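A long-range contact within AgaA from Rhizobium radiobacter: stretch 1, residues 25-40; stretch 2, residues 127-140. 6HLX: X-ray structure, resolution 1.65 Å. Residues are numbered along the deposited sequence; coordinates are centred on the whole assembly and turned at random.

Stretch 1 (25-40) GRTVKLAIHRGLVNYG
Stretch 2, residues 127-140: MIDYLALPESVIVP

Chain segments distant in sequence often join through an apolar centre ringed by water and charge, and AgaA illustrates the principle, burying 980 Å² between residues 25-40 and 127-140. At the centre, Val-37 (chi1 m), in strand 37-39, lies against helix 127-131, whose axis runs at 82° to the strand and 7.6 Å away. Val-37 CG2 sits 4.1 Å from each of Ile-128 CG2, Leu-131 CB and Ala-132 CB, while Ala-132 CA directs a CA-H...O contact to Val-37 O (3.3 Å). Farther along, Val-137 CB packs on His-33 CB (3.6 Å), and Leu-30 CD2 meets Pro-134 CB (3.8 Å).

The backbones approach closely where Gly-35 CA lies 3.9 Å from Val-137 CA; beside this point Ile-138 N donates to Arg-34 O (3.0 Å, 175°), a nearly linear bond. A water spans a gap too wide for direct bonding: water 2 accepts from Leu-36 N (2.9 Å) and donates to Leu-131 O (2.8 Å) and Ser-136 O (2.9 Å).

Charge closes the edge. From helix 25-32, Arg-26 (m, t, chi3 142°) and Lys-29 (m, t, m, t) converge on Glu-135 (m, p), compensating the charge of its buried carboxylate through salt bridges Arg-26 NH2–Glu-135 OE1 and Lys-29 NZ–Glu-135 OE2, both 2.8 Å. Elsewhere on the periphery, Tyr-39 OH donates to Asp-129 OD1 (2.6 Å).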

# COMPACT_ATOMS: atom_id res chain seq x y z
N GLY A 25 -5.02 7.35 5.29
CA GLY A 25 -4.53 8.57 4.65
C GLY A 25 -4.66 8.48 3.14
O GLY A 25 -5.10 9.43 2.50
N ARG A 26 -4.33 7.31 2.55
CA ARG A 26 -4.46 7.12 1.10
C ARG A 26 -5.90 7.32 0.62
O ARG A 26 -6.11 7.94 -0.42
CB ARG A 26 -3.99 5.72 0.69
CG ARG A 26 -2.48 5.63 0.74
CD ARG A 26 -2.03 4.23 0.46
NE ARG A 26 -0.82 4.27 -0.35
CZ ARG A 26 -0.18 3.20 -0.81
NH1 ARG A 26 -0.60 1.98 -0.48
NH2 ARG A 26 0.87 3.33 -1.61
N THR A 27 -6.89 6.76 1.37
CA THR A 27 -8.31 6.86 0.97
C THR A 27 -8.74 8.33 0.86
O THR A 27 -9.40 8.69 -0.11
CB THR A 27 -9.19 6.07 1.98
OG1 THR A 27 -8.74 4.71 1.99
CG2 THR A 27 -10.70 6.15 1.64
N VAL A 28 -8.31 9.19 1.81
CA VAL A 28 -8.64 10.62 1.77
C VAL A 28 -7.87 11.28 0.61
O VAL A 28 -8.45 12.03 -0.18
CB VAL A 28 -8.40 11.33 3.13
CG1 VAL A 28 -8.74 12.82 3.02
CG2 VAL A 28 -9.22 10.67 4.25
N LYS A 29 -6.57 10.97 0.47
CA LYS A 29 -5.77 11.56 -0.62
C LYS A 29 -6.37 11.26 -2.00
O LYS A 29 -6.34 12.12 -2.87
CB LYS A 29 -4.33 11.03 -0.61
CG LYS A 29 -3.49 11.68 0.48
CD LYS A 29 -1.97 11.47 0.30
CE LYS A 29 -1.57 9.99 0.30
NZ LYS A 29 -0.09 9.82 0.44
N LEU A 30 -6.92 10.05 -2.18
CA LEU A 30 -7.46 9.64 -3.48
C LEU A 30 -8.82 10.29 -3.82
O LEU A 30 -9.27 10.22 -4.97
CB LEU A 30 -7.49 8.11 -3.61
CG LEU A 30 -6.09 7.48 -3.61
CD1 LEU A 30 -6.18 5.99 -3.40
CD2 LEU A 30 -5.28 7.86 -4.88
N ALA A 31 -9.41 11.00 -2.86
CA ALA A 31 -10.61 11.78 -3.12
C ALA A 31 -10.21 13.18 -3.61
O ALA A 31 -10.92 13.78 -4.40
CB ALA A 31 -11.42 11.91 -1.83
N ILE A 32 -9.11 13.72 -3.07
CA ILE A 32 -8.69 15.12 -3.29
C ILE A 32 -7.63 15.28 -4.37
O ILE A 32 -7.44 16.40 -4.85
CB ILE A 32 -8.13 15.63 -1.92
CG1 ILE A 32 -9.27 15.73 -0.87
CG2 ILE A 32 -7.33 16.96 -2.02
CD1 ILE A 32 -8.63 15.75 0.63
N HIS A 33 -6.88 14.22 -4.67
CA HIS A 33 -5.72 14.35 -5.56
C HIS A 33 -5.76 13.47 -6.78
O HIS A 33 -6.40 12.42 -6.76
CB HIS A 33 -4.44 14.03 -4.76
CG HIS A 33 -4.10 15.03 -3.70
ND1 HIS A 33 -3.72 16.32 -4.03
CD2 HIS A 33 -4.05 14.88 -2.36
CE1 HIS A 33 -3.48 16.92 -2.88
NE2 HIS A 33 -3.66 16.09 -1.84
N ARG A 34 -4.95 13.83 -7.80
CA ARG A 34 -4.77 13.06 -9.02
C ARG A 34 -3.31 13.16 -9.44
O ARG A 34 -2.66 14.18 -9.19
CB ARG A 34 -5.67 13.62 -10.15
CG ARG A 34 -7.15 13.21 -10.04
CD ARG A 34 -7.32 11.71 -10.22
NE ARG A 34 -8.69 11.21 -10.06
CZ ARG A 34 -9.24 10.84 -8.90
NH1 ARG A 34 -8.56 10.97 -7.76
NH2 ARG A 34 -10.47 10.36 -8.88
N GLY A 35 -2.82 12.10 -10.10
CA GLY A 35 -1.48 12.09 -10.69
C GLY A 35 -1.56 12.25 -12.19
O GLY A 35 -2.64 12.53 -12.73
N LEU A 36 -0.43 12.05 -12.89
CA LEU A 36 -0.41 12.08 -14.35
C LEU A 36 -1.34 10.97 -14.85
O LEU A 36 -2.12 11.16 -15.78
CB LEU A 36 1.01 11.84 -14.86
CG LEU A 36 1.97 12.99 -14.61
CD1 LEU A 36 3.44 12.54 -14.79
CD2 LEU A 36 1.60 14.21 -15.46
N VAL A 37 -1.28 9.83 -14.15
CA VAL A 37 -2.10 8.64 -14.39
C VAL A 37 -2.55 8.09 -13.03
O VAL A 37 -1.90 8.37 -12.02
CB VAL A 37 -1.33 7.55 -15.18
CG1 VAL A 37 -1.06 7.97 -16.62
CG2 VAL A 37 -0.02 7.16 -14.46
N ASN A 38 -3.63 7.33 -13.02
CA ASN A 38 -4.07 6.61 -11.81
C ASN A 38 -4.74 5.35 -12.30
O ASN A 38 -5.20 5.32 -13.44
CB ASN A 38 -5.03 7.44 -10.98
CG ASN A 38 -4.34 8.56 -10.24
OD1 ASN A 38 -4.45 9.73 -10.61
ND2 ASN A 38 -3.58 8.22 -9.19
N TYR A 39 -4.82 4.32 -11.44
CA TYR A 39 -5.53 3.11 -11.86
C TYR A 39 -7.03 3.36 -11.91
O TYR A 39 -7.58 4.00 -11.02
CB TYR A 39 -5.23 1.99 -10.86
CG TYR A 39 -3.84 1.41 -11.00
CD1 TYR A 39 -3.50 0.60 -12.09
CD2 TYR A 39 -2.86 1.66 -10.05
CE1 TYR A 39 -2.24 0.02 -12.19
CE2 TYR A 39 -1.59 1.10 -10.15
CZ TYR A 39 -1.28 0.28 -11.21
OH TYR A 39 -0.02 -0.28 -11.28
N GLY A 40 -7.68 2.79 -12.92
CA GLY A 40 -9.13 2.79 -13.10
C GLY A 40 -9.71 1.67 -12.24
O GLY A 40 -8.96 0.81 -11.73
N MET A 127 7.60 2.38 -14.68
CA MET A 127 7.54 3.80 -14.33
C MET A 127 6.12 4.36 -14.41
O MET A 127 5.73 5.11 -13.52
CB MET A 127 8.51 4.62 -15.21
CG MET A 127 8.61 6.11 -14.82
SD MET A 127 8.98 6.38 -13.06
CE MET A 127 10.60 5.65 -12.93
N ILE A 128 5.36 4.01 -15.48
CA ILE A 128 3.97 4.53 -15.57
C ILE A 128 3.15 4.06 -14.35
O ILE A 128 2.41 4.86 -13.74
CB ILE A 128 3.31 4.14 -16.92
CG1 ILE A 128 3.99 4.85 -18.11
CG2 ILE A 128 1.80 4.42 -16.92
CD1 ILE A 128 3.79 6.39 -18.18
N ASP A 129 3.35 2.79 -13.94
CA ASP A 129 2.64 2.26 -12.76
C ASP A 129 3.03 3.01 -11.48
O ASP A 129 2.15 3.36 -10.68
CB ASP A 129 2.89 0.76 -12.60
CG ASP A 129 2.29 -0.05 -13.73
OD1 ASP A 129 1.12 -0.42 -13.63
OD2 ASP A 129 3.00 -0.30 -14.72
N TYR A 130 4.33 3.31 -11.30
CA TYR A 130 4.76 4.06 -10.10
C TYR A 130 4.24 5.51 -10.11
O TYR A 130 3.99 6.07 -9.04
CB TYR A 130 6.28 3.98 -9.87
CG TYR A 130 6.69 2.64 -9.29
CD1 TYR A 130 6.26 2.24 -8.02
CD2 TYR A 130 7.55 1.78 -9.98
CE1 TYR A 130 6.66 1.02 -7.47
CE2 TYR A 130 7.96 0.57 -9.43
CZ TYR A 130 7.50 0.18 -8.18
OH TYR A 130 7.87 -1.02 -7.62
N LEU A 131 3.97 6.06 -11.31
CA LEU A 131 3.38 7.40 -11.40
C LEU A 131 1.89 7.39 -11.02
O LEU A 131 1.29 8.46 -10.79
CB LEU A 131 3.62 8.03 -12.79
CG LEU A 131 5.09 8.38 -13.04
CD1 LEU A 131 5.33 8.66 -14.51
CD2 LEU A 131 5.55 9.61 -12.15
N ALA A 132 1.30 6.17 -10.92
CA ALA A 132 -0.09 6.01 -10.50
C ALA A 132 -0.17 5.87 -8.97
O ALA A 132 -1.27 5.76 -8.44
CB ALA A 132 -0.72 4.80 -11.17
N LEU A 133 0.96 5.82 -8.25
CA LEU A 133 0.86 5.68 -6.78
C LEU A 133 0.05 6.83 -6.18
O LEU A 133 0.21 7.97 -6.62
CB LEU A 133 2.26 5.73 -6.12
CG LEU A 133 3.14 4.50 -6.27
CD1 LEU A 133 4.57 4.86 -5.95
CD2 LEU A 133 2.68 3.34 -5.35
N PRO A 134 -0.68 6.60 -5.06
CA PRO A 134 -1.36 7.74 -4.40
C PRO A 134 -0.32 8.79 -3.95
O PRO A 134 -0.65 9.97 -3.79
CB PRO A 134 -2.00 7.07 -3.16
CG PRO A 134 -2.25 5.60 -3.63
CD PRO A 134 -0.97 5.31 -4.40
N GLU A 135 0.95 8.35 -3.76
CA GLU A 135 2.02 9.26 -3.31
C GLU A 135 2.68 10.03 -4.47
O GLU A 135 3.54 10.90 -4.22
CB GLU A 135 3.09 8.48 -2.47
CG GLU A 135 2.55 7.99 -1.12
CD GLU A 135 1.39 6.99 -1.16
OE1 GLU A 135 1.45 6.05 -1.98
OE2 GLU A 135 0.42 7.17 -0.39
N SER A 136 2.31 9.71 -5.73
CA SER A 136 2.87 10.37 -6.94
C SER A 136 1.91 11.44 -7.52
O SER A 136 2.10 11.95 -8.63
CB SER A 136 3.20 9.32 -8.02
OG SER A 136 4.19 8.43 -7.52
N VAL A 137 0.89 11.84 -6.73
CA VAL A 137 -0.09 12.84 -7.17
C VAL A 137 0.58 14.19 -7.32
O VAL A 137 1.63 14.43 -6.72
CB VAL A 137 -1.32 12.89 -6.23
CG1 VAL A 137 -2.09 11.57 -6.29
CG2 VAL A 137 -0.90 13.21 -4.80
N ILE A 138 -0.03 15.07 -8.13
CA ILE A 138 0.53 16.39 -8.45
C ILE A 138 -0.11 17.50 -7.64
O ILE A 138 -1.34 17.59 -7.58
CB ILE A 138 0.40 16.70 -9.99
CG1 ILE A 138 0.93 15.54 -10.90
CG2 ILE A 138 1.05 18.05 -10.36
CD1 ILE A 138 2.39 15.11 -10.57
N VAL A 139 0.72 18.37 -7.08
CA VAL A 139 0.25 19.53 -6.32
C VAL A 139 0.86 20.80 -6.97
O VAL A 139 1.78 20.68 -7.79
CB VAL A 139 0.54 19.43 -4.79
CG1 VAL A 139 -0.17 18.22 -4.19
CG2 VAL A 139 2.03 19.39 -4.51
N PRO A 140 0.35 22.01 -6.65
CA PRO A 140 0.89 23.21 -7.31
C PRO A 140 2.29 23.57 -6.82
O PRO A 140 2.56 23.54 -5.61
CB PRO A 140 -0.13 24.31 -6.96
CG PRO A 140 -1.33 23.59 -6.40
CD PRO A 140 -0.77 22.35 -5.75
O HOH W 1 -3.75 16.53 -6.84
O HOH W 2 1.84 11.13 -11.36
O HOH W 3 -0.76 9.40 -8.88
O HOH W 4 -3.80 5.02 -8.88